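Local atomic coordinates of EvdO1 (Micromonospora carbonacea, PDB entry 4XBZ), a protein that probably catalyses an oxidative cyclization in orthosomycin biosynthesis as a metal-dependent oxygenase of the phytanoyl-CoA dioxygenase family. Residues T42-L45 / P46-T50; E36-I39 / R40-G43; Q282-L285 / R286-Q290. One frame throughout, in Å; residues are numbered along the deposited sequence.

Contact 1: T42-L45 / P46-T50; sequences TGLL and PEHVT
Leu45 and His48 meet at the start of helix 46-55. Leu45 is the N-cap residue and His48 the third residue of the first turn. The ring turns back toward the N-cap, and its ND1 edge accepts the N-H of Leu45 at 2.9 Å. This bond is fairly straight, 163° at the hydrogen, though Leu45 N sits somewhat out of the ring plane. The side chain at the third helix position thus takes the N-H of the N-cap residue, as the corresponding side chain does in a capping box, but the return bond is not made. The N-H of His48 makes a weak bond to Leu45 O, and Leu45 O also accepts from Val49 N at 3.2 Å, the first full helical bond.

The two side chains run side by side in the same direction. CG of Leu45 stands beside its backbone N (chi1 -57°), which brings it to 3.6 Å from His48 CE1. Leu44 goes the other way: its CG is anti to N, and it slides past the histidine. Leu44 CD1 lies 3.6 Å from His48 CB, and Leu44 CD2 lies 4.0 Å from Val49 CG2. With an alanine in place of His48, the Leu45 N-H would probably lose its acceptor and a gap would open beside Leu45 CG.

Pro46 starts the helix, where no N-H is needed for a helical bond. Leu44 packs on Ile130 and Gln133 of helix 125-134, and both Leu44 and His48 touch Cys37 of strand 36-38. Thr50 OG1 on helix 46-55 is hydrogen-bonded to Glu132 of the second subunit.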
loop_
_atom_site.group_PDB
_atom_site.type_symbol
_atom_site.label_atom_id
_atom_site.label_comp_id
_atom_site.label_asym_id
_atom_site.label_seq_id
_atom_site.Cartn_x
_atom_site.Cartn_y
_atom_site.Cartn_z
ATOM N N THR A 42 5.008 19.362 3.159
ATOM C CA THR A 42 4.245 19.004 1.963
ATOM C C THR A 42 3.067 18.070 2.254
ATOM O O THR A 42 2.062 18.078 1.541
ATOM C CB THR A 42 5.153 18.323 0.912
ATOM O OG1 THR A 42 5.674 17.102 1.448
ATOM C CG2 THR A 42 6.320 19.230 0.529
ATOM N N GLY A 43 3.197 17.269 3.307
ATOM C CA GLY A 43 2.292 16.153 3.527
ATOM C C GLY A 43 2.877 14.966 2.785
ATOM O O GLY A 43 3.932 15.085 2.159
ATOM N N LEU A 44 2.225 13.816 2.852
ATOM C CA LEU A 44 2.729 12.654 2.136
ATOM C C LEU A 44 2.155 12.624 0.718
ATOM O O LEU A 44 0.939 12.477 0.524
ATOM C CB LEU A 44 2.394 11.373 2.886
ATOM C CG LEU A 44 2.878 10.077 2.233
ATOM C CD1 LEU A 44 4.371 9.843 2.471
ATOM C CD2 LEU A 44 2.047 8.902 2.741
ATOM N N LEU A 45 3.041 12.768 -0.264
ATOM C CA LEU A 45 2.654 12.915 -1.666
ATOM C C LEU A 45 2.625 11.589 -2.423
ATOM O O LEU A 45 3.279 10.635 -2.025
ATOM C CB LEU A 45 3.611 13.881 -2.381
ATOM C CG LEU A 45 3.744 15.288 -1.795
ATOM C CD1 LEU A 45 4.607 16.144 -2.701
ATOM C CD2 LEU A 45 2.381 15.924 -1.558
ATOM N N PRO A 46 1.857 11.531 -3.519
ATOM C CA PRO A 46 1.859 10.380 -4.427
ATOM C C PRO A 46 3.259 9.905 -4.822
ATOM O O PRO A 46 3.474 8.695 -4.826
ATOM C CB PRO A 46 1.104 10.910 -5.646
ATOM C CG PRO A 46 0.116 11.830 -5.058
ATOM C CD PRO A 46 0.817 12.505 -3.890
ATOM N N GLU A 47 4.181 10.816 -5.141
ATOM C CA GLU A 47 5.543 10.403 -5.491
ATOM C C GLU A 47 6.245 9.690 -4.323
ATOM O O GLU A 47 7.009 8.741 -4.530
ATOM C CB GLU A 47 6.376 11.606 -5.960
ATOM C CG GLU A 47 6.571 12.728 -4.938
ATOM C CD GLU A 47 7.244 13.972 -5.548
ATOM O OE1 GLU A 47 8.467 14.183 -5.335
ATOM O OE2 GLU A 47 6.538 14.738 -6.249
ATOM N N HIS A 48 5.969 10.130 -3.095
ATOM C CA HIS A 48 6.548 9.504 -1.906
ATOM C C HIS A 48 6.086 8.044 -1.762
ATOM O O HIS A 48 6.888 7.134 -1.523
ATOM C CB HIS A 48 6.179 10.308 -0.648
ATOM C CG HIS A 48 6.692 11.712 -0.653
ATOM N ND1 HIS A 48 5.966 12.772 -0.150
ATOM C CD2 HIS A 48 7.867 12.233 -1.081
ATOM C CE1 HIS A 48 6.667 13.884 -0.275
ATOM N NE2 HIS A 48 7.824 13.584 -0.834
ATOM N N VAL A 49 4.786 7.827 -1.896
ATOM C CA VAL A 49 4.241 6.478 -1.814
ATOM C C VAL A 49 4.882 5.608 -2.895
ATOM O O VAL A 49 5.327 4.491 -2.614
ATOM C CB VAL A 49 2.701 6.466 -1.959
ATOM C CG1 VAL A 49 2.165 5.047 -1.815
ATOM C CG2 VAL A 49 2.055 7.386 -0.928
ATOM N N THR A 50 4.964 6.148 -4.112
ATOM C CA THR A 50 5.570 5.445 -5.237
ATOM C C THR A 50 7.000 5.040 -4.895
ATOM O O THR A 50 7.384 3.865 -5.016
ATOM C CB THR A 50 5.592 6.313 -6.543
ATOM O OG1 THR A 50 4.260 6.601 -6.979
ATOM C CG2 THR A 50 6.304 5.576 -7.648
#

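Contact 2: E36-I39 / R40-G43; sequences ECDI and RRTG
The side chain of Ile39 reaches forward along the turn after strand 36-38 to Gly43. Its CB lies against the next peptide, 3.2 Å from Arg40 N. CG2 stays by the same nitrogen and has Arg40 CG 4.0 Å away. CG1 is anti to the backbone N (chi1 -170°) and carries the chain past that peptide. A bend at chi2 (56°) then sets the tip, CD1, 3.5 Å from Gly43 C. Only the tip meets the far end of the turn; Ile130, Val60 and Leu44 also pack on this side chain.

The backbone is closed by Asp38 O. It accepts from Arg41 N, which stands above the carbonyl plane, and from Thr42 N at 2.9 Å, almost straight at 171°. Gly43 N adds a weak bond to Ile39 O. A water lies between Asp38 OD2 and Arg40 N and is hydrogen-bonded to both.

Asp38 and Arg41 touch without a salt bridge. Asp38 OD2 meets the Arg41 CB at 3.1 Å, while Asp38 OD1 and Arg41 NH1 are 5.7 Å apart. Arg40 leads away from the turn, and its NH2 is hydrogen-bonded to Leu63 O.

At its backbone angles Gly43 could hardly carry a CB, which would press on the carbonyl O of Thr42. The bonding pattern is that of a type I beta turn over Asp38-Arg41, widened by an alpha-turn bond to Thr42. An inverse gamma turn centred on Asp38 leads in from the edge strand of the large sheet.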
loop_
_atom_site.group_PDB
_atom_site.type_symbol
_atom_site.label_atom_id
_atom_site.label_comp_id
_atom_site.label_asym_id
_atom_site.label_seq_id
_atom_site.Cartn_x
_atom_site.Cartn_y
_atom_site.Cartn_z
ATOM N N GLU A 36 12.843 11.650 0.015
ATOM C CA GLU A 36 12.618 12.297 1.292
ATOM C C GLU A 36 11.263 12.993 1.310
ATOM O O GLU A 36 10.840 13.638 0.334
ATOM C CB GLU A 36 13.753 13.290 1.603
ATOM C CG GLU A 36 15.131 12.616 1.766
ATOM C CD GLU A 36 16.238 13.562 2.262
ATOM O OE1 GLU A 36 15.928 14.700 2.677
ATOM O OE2 GLU A 36 17.423 13.158 2.243
ATOM N N CYS A 37 10.570 12.837 2.429
ATOM C CA CYS A 37 9.272 13.462 2.611
ATOM C C CYS A 37 9.320 14.436 3.772
ATOM O O CYS A 37 9.450 14.025 4.926
ATOM C CB CYS A 37 8.194 12.409 2.859
ATOM S SG CYS A 37 6.688 13.115 3.521
ATOM N N ASP A 38 9.227 15.726 3.463
ATOM C CA ASP A 38 9.129 16.736 4.509
ATOM C C ASP A 38 7.676 16.785 4.953
ATOM O O ASP A 38 6.898 17.622 4.484
ATOM C CB ASP A 38 9.603 18.112 4.023
ATOM C CG ASP A 38 10.169 18.972 5.162
ATOM O OD1 ASP A 38 11.414 19.125 5.232
ATOM O OD2 ASP A 38 9.376 19.476 6.001
ATOM N N ILE A 39 7.324 15.888 5.869
ATOM C CA ILE A 39 5.928 15.596 6.153
ATOM C C ILE A 39 5.143 16.800 6.649
ATOM O O ILE A 39 3.958 16.936 6.358
ATOM C CB ILE A 39 5.797 14.450 7.180
ATOM C CG1 ILE A 39 4.336 14.006 7.279
ATOM C CG2 ILE A 39 6.380 14.835 8.549
ATOM C CD1 ILE A 39 3.758 13.597 5.935
ATOM N N ARG A 40 5.798 17.690 7.379
ATOM C CA ARG A 40 5.087 18.836 7.936
ATOM C C ARG A 40 5.038 19.970 6.930
ATOM O O ARG A 40 4.249 20.898 7.078
ATOM C CB ARG A 40 5.729 19.293 9.243
ATOM C CG ARG A 40 5.488 18.316 10.391
ATOM C CD ARG A 40 6.261 18.713 11.637
ATOM N NE ARG A 40 6.021 17.786 12.733
ATOM C CZ ARG A 40 4.999 17.893 13.573
ATOM N NH1 ARG A 40 4.132 18.891 13.424
ATOM N NH2 ARG A 40 4.846 17.007 14.552
ATOM N N ARG A 41 5.866 19.876 5.896
ATOM C CA ARG A 41 5.884 20.877 4.849
ATOM C C ARG A 41 4.889 20.555 3.736
ATOM O O ARG A 41 4.025 21.370 3.414
ATOM C CB ARG A 41 7.288 21.013 4.260
ATOM C CG ARG A 41 7.320 21.808 2.973
ATOM C CD ARG A 41 8.734 22.069 2.495
ATOM N NE ARG A 41 8.739 23.066 1.428
ATOM C CZ ARG A 41 9.810 23.758 1.048
ATOM N NH1 ARG A 41 10.975 23.573 1.657
ATOM N NH2 ARG A 41 9.710 24.647 0.061
ATOM N N THR A 42 5.008 19.362 3.159
ATOM C CA THR A 42 4.245 19.004 1.963
ATOM C C THR A 42 3.067 18.070 2.254
ATOM O O THR A 42 2.062 18.078 1.541
ATOM C CB THR A 42 5.153 18.323 0.912
ATOM O OG1 THR A 42 5.674 17.102 1.448
ATOM C CG2 THR A 42 6.320 19.230 0.529
ATOM N N GLY A 43 3.197 17.269 3.307
ATOM C CA GLY A 43 2.292 16.153 3.527
ATOM C C GLY A 43 2.877 14.966 2.785
ATOM O O GLY A 43 3.932 15.085 2.159
HETATM O O HOH W 1 8.748 17.912 8.316
HETATM O O HOH W 2 8.118 16.675 1.293
#

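Contact 3: Q282-L285 / R286-Q290; sequences QQVL and RSCIQ
About two turns of alpha-helix 275-293 bring Gln282-Leu285 against Arg286-Ile289. Four successive backbone bonds join them, each from an N-H to the carbonyl O four residues back. Arg286 N binds Gln282 O at 2.9 Å, and Ser287 N binds Gln283 O at 2.8 Å. Cys288 N to Val284 O and Ile289 N to Leu285 O continue the series.

Leu285 and Ile289 carry the apolar side. They sit one turn apart and their side chains cross at a slant. CG1 of Ile289 stands beside its backbone N (chi1 -71°), and this puts it 3.2 Å from Leu285 O. The tip then reaches Leu285, with Ile289 CD1 4.1 Å from Leu285 CG. Both residues pack on Leu128 of helix 125-134. Leu285 also meets Pro141 of strand 139-147.

Val284 and Cys288 form a second pair. Val284 CG1 is 4.1 Å from Cys288 SG, and that sulfur lies 3.3 Å from Val284 O. Phe326 packs on Val284.

Arg286 lies on the outer side. Its CG passes 3.1 Å from Gln282 O, so the aliphatic part of the chain lies along the turn before. A bend at chi3 (89°) turns the head away, and the guanidinium makes a cation-pi contact with Trp315. Gln282 is held by polar bonds at both ends of its amide, NE2 to Leu312 O and Tyr306 OH, OE1 to His314 N. Gln283 OE1 accepts from Ile321 N.

This is ordinary alpha-helix packing. The helix lies on strand 139-147 and helix 125-134, and the C-terminal loops pack on it. Strand 139-147 belongs to the large sheet of the double-stranded beta-helix fold, as in the phytanoyl-CoA dioxygenase family.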
loop_
_atom_site.group_PDB
_atom_site.type_symbol
_atom_site.label_atom_id
_atom_site.label_comp_id
_atom_site.label_asym_id
_atom_site.label_seq_id
_atom_site.Cartn_x
_atom_site.Cartn_y
_atom_site.Cartn_z
ATOM N N GLN A 282 -4.914 -3.922 18.426
ATOM C CA GLN A 282 -5.846 -2.850 18.096
ATOM C C GLN A 282 -6.184 -2.047 19.351
ATOM O O GLN A 282 -6.291 -0.818 19.308
ATOM C CB GLN A 282 -7.125 -3.408 17.456
ATOM C CG GLN A 282 -6.948 -3.839 16.002
ATOM C CD GLN A 282 -8.180 -4.520 15.428
ATOM O OE1 GLN A 282 -8.842 -5.311 16.099
ATOM N NE2 GLN A 282 -8.483 -4.227 14.180
ATOM N N GLN A 283 -6.356 -2.757 20.461
ATOM C CA GLN A 283 -6.627 -2.125 21.747
ATOM C C GLN A 283 -5.422 -1.292 22.197
ATOM O O GLN A 283 -5.587 -0.187 22.726
ATOM C CB GLN A 283 -6.965 -3.164 22.820
ATOM C CG GLN A 283 -8.327 -3.868 22.704
ATOM C CD GLN A 283 -8.732 -4.488 24.038
ATOM O OE1 GLN A 283 -8.907 -3.778 25.027
ATOM N NE2 GLN A 283 -8.836 -5.809 24.080
ATOM N N VAL A 284 -4.221 -1.834 21.996
ATOM C CA VAL A 284 -2.988 -1.079 22.231
ATOM C C VAL A 284 -2.990 0.223 21.396
ATOM O O VAL A 284 -2.764 1.315 21.932
ATOM C CB VAL A 284 -1.733 -1.912 21.881
ATOM C CG1 VAL A 284 -0.468 -1.055 21.970
ATOM C CG2 VAL A 284 -1.636 -3.131 22.764
ATOM N N LEU A 285 -3.284 0.105 20.100
ATOM C CA LEU A 285 -3.289 1.269 19.208
ATOM C C LEU A 285 -4.279 2.336 19.680
ATOM O O LEU A 285 -3.958 3.535 19.736
ATOM C CB LEU A 285 -3.627 0.856 17.774
ATOM C CG LEU A 285 -3.484 1.968 16.729
ATOM C CD1 LEU A 285 -2.054 2.438 16.688
ATOM C CD2 LEU A 285 -3.926 1.526 15.329
ATOM N N ARG A 286 -5.489 1.896 20.009
ATOM C CA ARG A 286 -6.536 2.825 20.419
ATOM C C ARG A 286 -6.199 3.426 21.780
ATOM O O ARG A 286 -6.496 4.589 22.044
ATOM C CB ARG A 286 -7.903 2.127 20.451
ATOM C CG ARG A 286 -8.320 1.557 19.105
ATOM C CD ARG A 286 -9.642 0.834 19.179
ATOM N NE ARG A 286 -10.742 1.753 18.948
ATOM C CZ ARG A 286 -11.663 2.048 19.853
ATOM N NH1 ARG A 286 -11.619 1.478 21.051
ATOM N NH2 ARG A 286 -12.630 2.906 19.557
ATOM N N SER A 287 -5.558 2.635 22.633
ATOM C CA SER A 287 -5.149 3.134 23.925
ATOM C C SER A 287 -4.082 4.211 23.766
ATOM O O SER A 287 -4.140 5.237 24.440
ATOM C CB SER A 287 -4.638 2.004 24.802
ATOM O OG SER A 287 -4.223 2.524 26.049
ATOM N N CYS A 288 -3.125 3.997 22.863
ATOM C CA CYS A 288 -2.047 4.967 22.681
ATOM C C CYS A 288 -2.563 6.251 22.045
ATOM O O CYS A 288 -2.119 7.352 22.394
ATOM C CB CYS A 288 -0.909 4.387 21.835
ATOM S SG CYS A 288 -0.030 2.986 22.578
ATOM N N ILE A 289 -3.501 6.109 21.115
ATOM C CA ILE A 289 -4.040 7.272 20.437
ATOM C C ILE A 289 -4.760 8.137 21.456
ATOM O O ILE A 289 -4.623 9.361 21.444
ATOM C CB ILE A 289 -4.995 6.892 19.280
ATOM C CG1 ILE A 289 -4.205 6.289 18.116
ATOM C CG2 ILE A 289 -5.738 8.121 18.778
ATOM C CD1 ILE A 289 -5.054 5.737 17.002
ATOM N N GLN A 290 -5.492 7.496 22.358
ATOM C CA GLN A 290 -6.294 8.220 23.339
ATOM C C GLN A 290 -5.447 8.993 24.360
ATOM O O GLN A 290 -5.705 10.169 24.611
ATOM C CB GLN A 290 -7.237 7.263 24.069
ATOM C CG GLN A 290 -8.497 7.939 24.590
ATOM C CD GLN A 290 -9.502 6.944 25.141
ATOM O OE1 GLN A 290 -9.256 6.293 26.160
ATOM N NE2 GLN A 290 -10.635 6.804 24.454
#

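From the N terminus, contact 2 comes first. It turns the chain after strand 36-38, the edge strand of the large sheet. Contact 1 takes over at the shared residues Thr42 and Gly43 and starts helix 46-55. The two overlap in the chain and touch, with His48 NE2 3.2 Å from Glu36 O and Leu44 N 3.4 Å from Ile39 CD1. Together they fold the loop between strand and helix. Contact 3 follows much later, within helix 275-293. Its nearest atoms are about 14 Å from contact 2 and about 16 Å from contact 1. Side chains of all three pack on helix 125-134, which lies in the chain between the first two and contact 3.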